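Local coordinates for protein PilM (PDB 3EOI) that is of unknown function but, as a plasmid-encoded member of the PilM family, probably takes part in building or working a bacterial pilus, at residues S88-L100 against L111-M123. Numbering follows the deposited sequence.
Sequences SALLARVENGRLL and LPAVIPDQVIIWM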
loop_
_atom_site.group_PDB
_atom_site.type_symbol
_atom_site.label_atom_id
_atom_site.label_comp_id
_atom_site.label_asym_id
_atom_site.label_seq_id
_atom_site.Cartn_x
_atom_site.Cartn_y
_atom_site.Cartn_z
ATOM N N SER A 88 -4.060 2.965 -13.376
ATOM C CA SER A 88 -2.692 3.488 -13.480
ATOM C C SER A 88 -1.751 3.043 -12.366
ATOM O O SER A 88 -0.550 3.114 -12.563
ATOM C CB SER A 88 -2.709 5.015 -13.546
ATOM O OG SER A 88 -2.978 5.570 -12.292
ATOM N N ALA A 89 -2.243 2.600 -11.198
ATOM C CA ALA A 89 -1.309 2.207 -10.118
ATOM C C ALA A 89 -0.530 0.956 -10.508
ATOM O O ALA A 89 -1.103 -0.022 -10.969
ATOM C CB ALA A 89 -2.034 1.981 -8.801
ATOM N N LEU A 90 0.769 1.000 -10.342
ATOM C CA LEU A 90 1.590 -0.185 -10.645
ATOM C C LEU A 90 1.810 -0.956 -9.352
ATOM O O LEU A 90 2.605 -0.549 -8.491
ATOM C CB LEU A 90 2.922 0.247 -11.272
ATOM C CG LEU A 90 2.758 1.098 -12.504
ATOM C CD1 LEU A 90 4.159 1.588 -12.990
ATOM C CD2 LEU A 90 2.027 0.333 -13.591
ATOM N N LEU A 91 1.132 -2.106 -9.246
ATOM C CA LEU A 91 0.990 -2.853 -8.025
ATOM C C LEU A 91 1.630 -4.243 -8.129
ATOM O O LEU A 91 1.888 -4.719 -9.223
ATOM C CB LEU A 91 -0.486 -3.033 -7.658
ATOM C CG LEU A 91 -1.245 -1.716 -7.432
ATOM C CD1 LEU A 91 -2.729 -1.944 -7.383
ATOM C CD2 LEU A 91 -0.723 -0.984 -6.186
ATOM N N ALA A 92 1.875 -4.817 -6.978
ATOM C CA ALA A 92 2.476 -6.159 -6.818
ATOM C C ALA A 92 1.885 -6.848 -5.591
ATOM O O ALA A 92 0.955 -6.306 -4.963
ATOM C CB ALA A 92 4.055 -6.095 -6.712
ATOM N N ARG A 93 2.399 -8.053 -5.305
ATOM C CA ARG A 93 1.911 -8.910 -4.229
ATOM C C ARG A 93 3.070 -9.445 -3.411
ATOM O O ARG A 93 4.171 -9.529 -3.912
ATOM C CB ARG A 93 1.156 -10.145 -4.855
ATOM C CG ARG A 93 -0.259 -9.887 -5.332
ATOM C CD ARG A 93 -0.750 -10.921 -6.388
ATOM N NE ARG A 93 -0.450 -12.330 -6.106
ATOM C CZ ARG A 93 -0.482 -13.286 -7.036
ATOM N NH1 ARG A 93 -0.783 -12.982 -8.298
ATOM N NH2 ARG A 93 -0.211 -14.541 -6.715
ATOM N N VAL A 94 2.849 -9.792 -2.144
ATOM C CA VAL A 94 3.912 -10.473 -1.370
ATOM C C VAL A 94 3.307 -11.764 -0.904
ATOM O O VAL A 94 2.235 -11.757 -0.286
ATOM C CB VAL A 94 4.391 -9.661 -0.157
ATOM C CG1 VAL A 94 5.408 -10.479 0.687
ATOM C CG2 VAL A 94 4.974 -8.308 -0.679
ATOM N N GLU A 95 3.991 -12.859 -1.240
ATOM C CA GLU A 95 3.568 -14.208 -0.889
ATOM C C GLU A 95 4.832 -14.997 -0.490
ATOM O O GLU A 95 5.879 -14.934 -1.136
ATOM C CB GLU A 95 2.897 -14.854 -2.090
ATOM C CG GLU A 95 2.447 -16.255 -1.869
ATOM C CD GLU A 95 1.611 -16.742 -3.041
ATOM O OE1 GLU A 95 0.589 -16.081 -3.350
ATOM O OE2 GLU A 95 1.983 -17.769 -3.653
ATOM N N ASN A 96 4.760 -15.690 0.638
ATOM C CA ASN A 96 5.927 -16.427 1.120
ATOM C C ASN A 96 7.252 -15.660 1.125
ATOM O O ASN A 96 8.283 -16.179 0.738
ATOM C CB ASN A 96 5.992 -17.785 0.429
ATOM C CG ASN A 96 4.686 -18.555 0.608
ATOM O OD1 ASN A 96 3.977 -18.821 -0.350
ATOM N ND2 ASN A 96 4.326 -18.833 1.862
ATOM N N GLY A 97 7.191 -14.415 1.601
ATOM C CA GLY A 97 8.346 -13.546 1.697
ATOM C C GLY A 97 8.899 -13.026 0.386
ATOM O O GLY A 97 9.957 -12.387 0.389
ATOM N N ARG A 98 8.202 -13.293 -0.722
ATOM C CA ARG A 98 8.661 -12.908 -2.060
ATOM C C ARG A 98 7.766 -11.867 -2.721
ATOM O O ARG A 98 6.521 -11.949 -2.630
ATOM C CB ARG A 98 8.691 -14.124 -3.000
ATOM C CG ARG A 98 9.723 -15.197 -2.646
ATOM C CD ARG A 98 11.140 -14.631 -2.592
ATOM N NE ARG A 98 11.588 -14.492 -1.217
ATOM C CZ ARG A 98 12.027 -15.506 -0.482
ATOM N NH1 ARG A 98 12.404 -15.292 0.778
ATOM N NH2 ARG A 98 12.072 -16.733 -1.003
ATOM N N LEU A 99 8.411 -10.939 -3.430
ATOM C CA LEU A 99 7.685 -9.965 -4.228
ATOM C C LEU A 99 7.321 -10.587 -5.544
ATOM O O LEU A 99 8.202 -11.064 -6.282
ATOM C CB LEU A 99 8.559 -8.685 -4.452
ATOM C CG LEU A 99 7.793 -7.565 -5.222
ATOM C CD1 LEU A 99 6.638 -7.058 -4.313
ATOM C CD2 LEU A 99 8.731 -6.374 -5.626
ATOM N N LEU A 100 6.023 -10.559 -5.843
ATOM C CA LEU A 100 5.440 -11.123 -7.087
ATOM C C LEU A 100 4.738 -10.047 -7.898
ATOM O O LEU A 100 4.043 -9.161 -7.384
ATOM C CB LEU A 100 4.407 -12.231 -6.793
ATOM C CG LEU A 100 4.879 -13.386 -5.867
ATOM C CD1 LEU A 100 3.727 -14.452 -5.834
ATOM C CD2 LEU A 100 6.171 -13.998 -6.371
ATOM N N LEU A 111 13.064 -8.094 -0.234
ATOM C CA LEU A 111 12.085 -7.287 0.457
ATOM C C LEU A 111 12.512 -7.013 1.889
ATOM O O LEU A 111 13.113 -7.861 2.556
ATOM C CB LEU A 111 10.749 -8.030 0.502
ATOM C CG LEU A 111 9.915 -8.048 -0.738
ATOM C CD1 LEU A 111 8.676 -8.822 -0.368
ATOM C CD2 LEU A 111 9.522 -6.617 -1.093
ATOM N N PRO A 112 12.128 -5.832 2.412
ATOM C CA PRO A 112 12.370 -5.649 3.843
ATOM C C PRO A 112 11.637 -6.748 4.637
ATOM O O PRO A 112 10.518 -7.079 4.337
ATOM C CB PRO A 112 11.714 -4.283 4.136
ATOM C CG PRO A 112 11.770 -3.541 2.850
ATOM C CD PRO A 112 11.668 -4.604 1.736
ATOM N N ALA A 113 12.254 -7.251 5.693
ATOM C CA ALA A 113 11.691 -8.354 6.452
ATOM C C ALA A 113 10.453 -7.956 7.235
ATOM O O ALA A 113 9.746 -8.813 7.760
ATOM C CB ALA A 113 12.725 -8.914 7.426
ATOM N N VAL A 114 10.191 -6.667 7.358
ATOM C CA VAL A 114 9.004 -6.247 8.100
ATOM C C VAL A 114 7.731 -6.096 7.255
ATOM O O VAL A 114 6.694 -5.694 7.785
ATOM C CB VAL A 114 9.280 -4.969 8.908
ATOM C CG1 VAL A 114 10.428 -5.238 9.823
ATOM C CG2 VAL A 114 9.584 -3.811 7.978
ATOM N N ILE A 115 7.790 -6.465 5.981
ATOM C CA ILE A 115 6.567 -6.488 5.192
ATOM C C ILE A 115 5.905 -7.864 5.277
ATOM O O ILE A 115 6.543 -8.877 4.993
ATOM C CB ILE A 115 6.877 -6.145 3.790
ATOM C CG1 ILE A 115 7.526 -4.744 3.776
ATOM C CG2 ILE A 115 5.585 -6.206 2.993
ATOM C CD1 ILE A 115 8.004 -4.370 2.455
ATOM N N PRO A 116 4.633 -7.909 5.671
ATOM C CA PRO A 116 3.998 -9.225 5.826
ATOM C C PRO A 116 3.579 -9.854 4.485
ATOM O O PRO A 116 3.538 -9.166 3.464
ATOM C CB PRO A 116 2.757 -8.936 6.708
ATOM C CG PRO A 116 2.644 -7.410 6.772
ATOM C CD PRO A 116 3.690 -6.797 5.916
ATOM N N ASP A 117 3.315 -11.161 4.518
ATOM C CA ASP A 117 2.801 -11.874 3.377
ATOM C C ASP A 117 1.332 -11.517 3.177
ATOM O O ASP A 117 0.681 -10.973 4.080
ATOM C CB ASP A 117 2.923 -13.373 3.617
ATOM C CG ASP A 117 4.332 -13.858 3.481
ATOM O OD1 ASP A 117 5.115 -13.197 2.754
ATOM O OD2 ASP A 117 4.666 -14.892 4.117
ATOM N N GLN A 118 0.816 -11.850 2.000
ATOM C CA GLN A 118 -0.621 -11.735 1.727
ATOM C C GLN A 118 -1.030 -10.271 1.788
ATOM O O GLN A 118 -2.083 -9.889 2.343
ATOM C CB GLN A 118 -1.447 -12.582 2.706
ATOM C CG GLN A 118 -0.968 -14.051 2.714
ATOM C CD GLN A 118 -1.971 -15.027 3.298
ATOM O OE1 GLN A 118 -2.670 -14.741 4.273
ATOM N NE2 GLN A 118 -2.037 -16.215 2.685
ATOM N N VAL A 119 -0.143 -9.420 1.240
ATOM C CA VAL A 119 -0.499 -8.014 0.993
ATOM C C VAL A 119 -0.438 -7.653 -0.470
ATOM O O VAL A 119 0.260 -8.304 -1.252
ATOM C CB VAL A 119 0.411 -7.007 1.820
ATOM C CG1 VAL A 119 0.259 -7.235 3.309
ATOM C CG2 VAL A 119 1.862 -7.134 1.462
ATOM N N ILE A 120 -1.201 -6.618 -0.830
ATOM C CA ILE A 120 -0.950 -5.925 -2.074
ATOM C C ILE A 120 -0.034 -4.756 -1.793
ATOM O O ILE A 120 -0.211 -4.041 -0.754
ATOM C CB ILE A 120 -2.252 -5.406 -2.689
ATOM C CG1 ILE A 120 -3.142 -6.588 -3.146
ATOM C CG2 ILE A 120 -1.904 -4.454 -3.872
ATOM C CD1 ILE A 120 -4.549 -6.180 -3.542
ATOM N N ILE A 121 0.942 -4.564 -2.677
ATOM C CA ILE A 121 2.005 -3.614 -2.381
ATOM C C ILE A 121 2.366 -2.754 -3.544
ATOM O O ILE A 121 2.181 -3.156 -4.703
ATOM C CB ILE A 121 3.275 -4.354 -1.849
ATOM C CG1 ILE A 121 4.313 -3.370 -1.288
ATOM C CG2 ILE A 121 3.856 -5.275 -2.934
ATOM C CD1 ILE A 121 5.174 -4.049 -0.237
ATOM N N TRP A 122 2.774 -1.515 -3.212
ATOM C CA TRP A 122 3.258 -0.577 -4.227
ATOM C C TRP A 122 4.658 -0.189 -3.818
ATOM O O TRP A 122 4.901 0.168 -2.635
ATOM C CB TRP A 122 2.330 0.639 -4.246
ATOM C CG TRP A 122 2.737 1.813 -5.142
ATOM C CD1 TRP A 122 2.472 1.947 -6.468
ATOM C CD2 TRP A 122 3.333 3.061 -4.730
ATOM N NE1 TRP A 122 2.900 3.195 -6.929
ATOM C CE2 TRP A 122 3.432 3.885 -5.880
ATOM C CE3 TRP A 122 3.861 3.534 -3.503
ATOM C CZ2 TRP A 122 4.007 5.164 -5.843
ATOM C CZ3 TRP A 122 4.403 4.830 -3.472
ATOM C CH2 TRP A 122 4.463 5.611 -4.605
ATOM N N MET A 123 5.604 -0.356 -4.716
ATOM C CA MET A 123 6.982 -0.015 -4.388
ATOM C C MET A 123 7.473 0.977 -5.439
ATOM O O MET A 123 7.369 0.682 -6.636
ATOM C CB MET A 123 7.863 -1.273 -4.420
ATOM C CG MET A 123 9.340 -0.965 -3.970
ATOM S SD MET A 123 10.603 -2.278 -4.292
ATOM C CE MET A 123 10.538 -2.024 -6.068
#
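Val94 turns CG1 anti to its backbone N (chi1 175°) and CG2 anti to its carbonyl carbon, which points one methyl to oxygen atoms and the other to apolar side chains. CG1 lies 3.4 Å from Asp117 OD1 and also borders Pro116 O, whereas CG2 meets Leu111 CD1 tip to tip at 3.8 Å and touches Ile121 CG2. Asp117 sets CG beside its own backbone N (chi1 -75°), bringing OD1 to Gly97 N at 2.7 Å in a fairly straight bond, received on the syn side 24° out of the carboxylate plane. Gly97 belongs to the type I' turn Glu95-Arg98 of a beta hairpin, so the carboxylate grips the tip of that hairpin from the loop leading into strand 119-123. With an alanine here instead of the aspartate, the Gly97 N-H is likely to lose this acceptor, and the turn its side-chain tie to the loop. Strand 119-123 runs antiparallel to strand 92-95 inside a five-stranded sheet and pairs through its other edge with strand 66-72. Ala92 and Ile121 form a hydrogen-bonded pair: Ala92 N reaches Ile121 O at 2.8 Å, and Ile121 N returns the bond to Ala92 O. On the sheet face of Ala92 and Val94, Ile121 CG2 touches Ala92 CB and, at 3.6 Å, Leu99 CD1; the Leu99 and Ile121 side chains cross at about a right angle. Leu111 CG packs 4.0 Å from Leu99 CB, adding to the same apolar cluster. Ile120 lies on the opposite face, with Arg93, and both Ile120 and Leu91 pack against Met78 and Leu81 of helix 77-84.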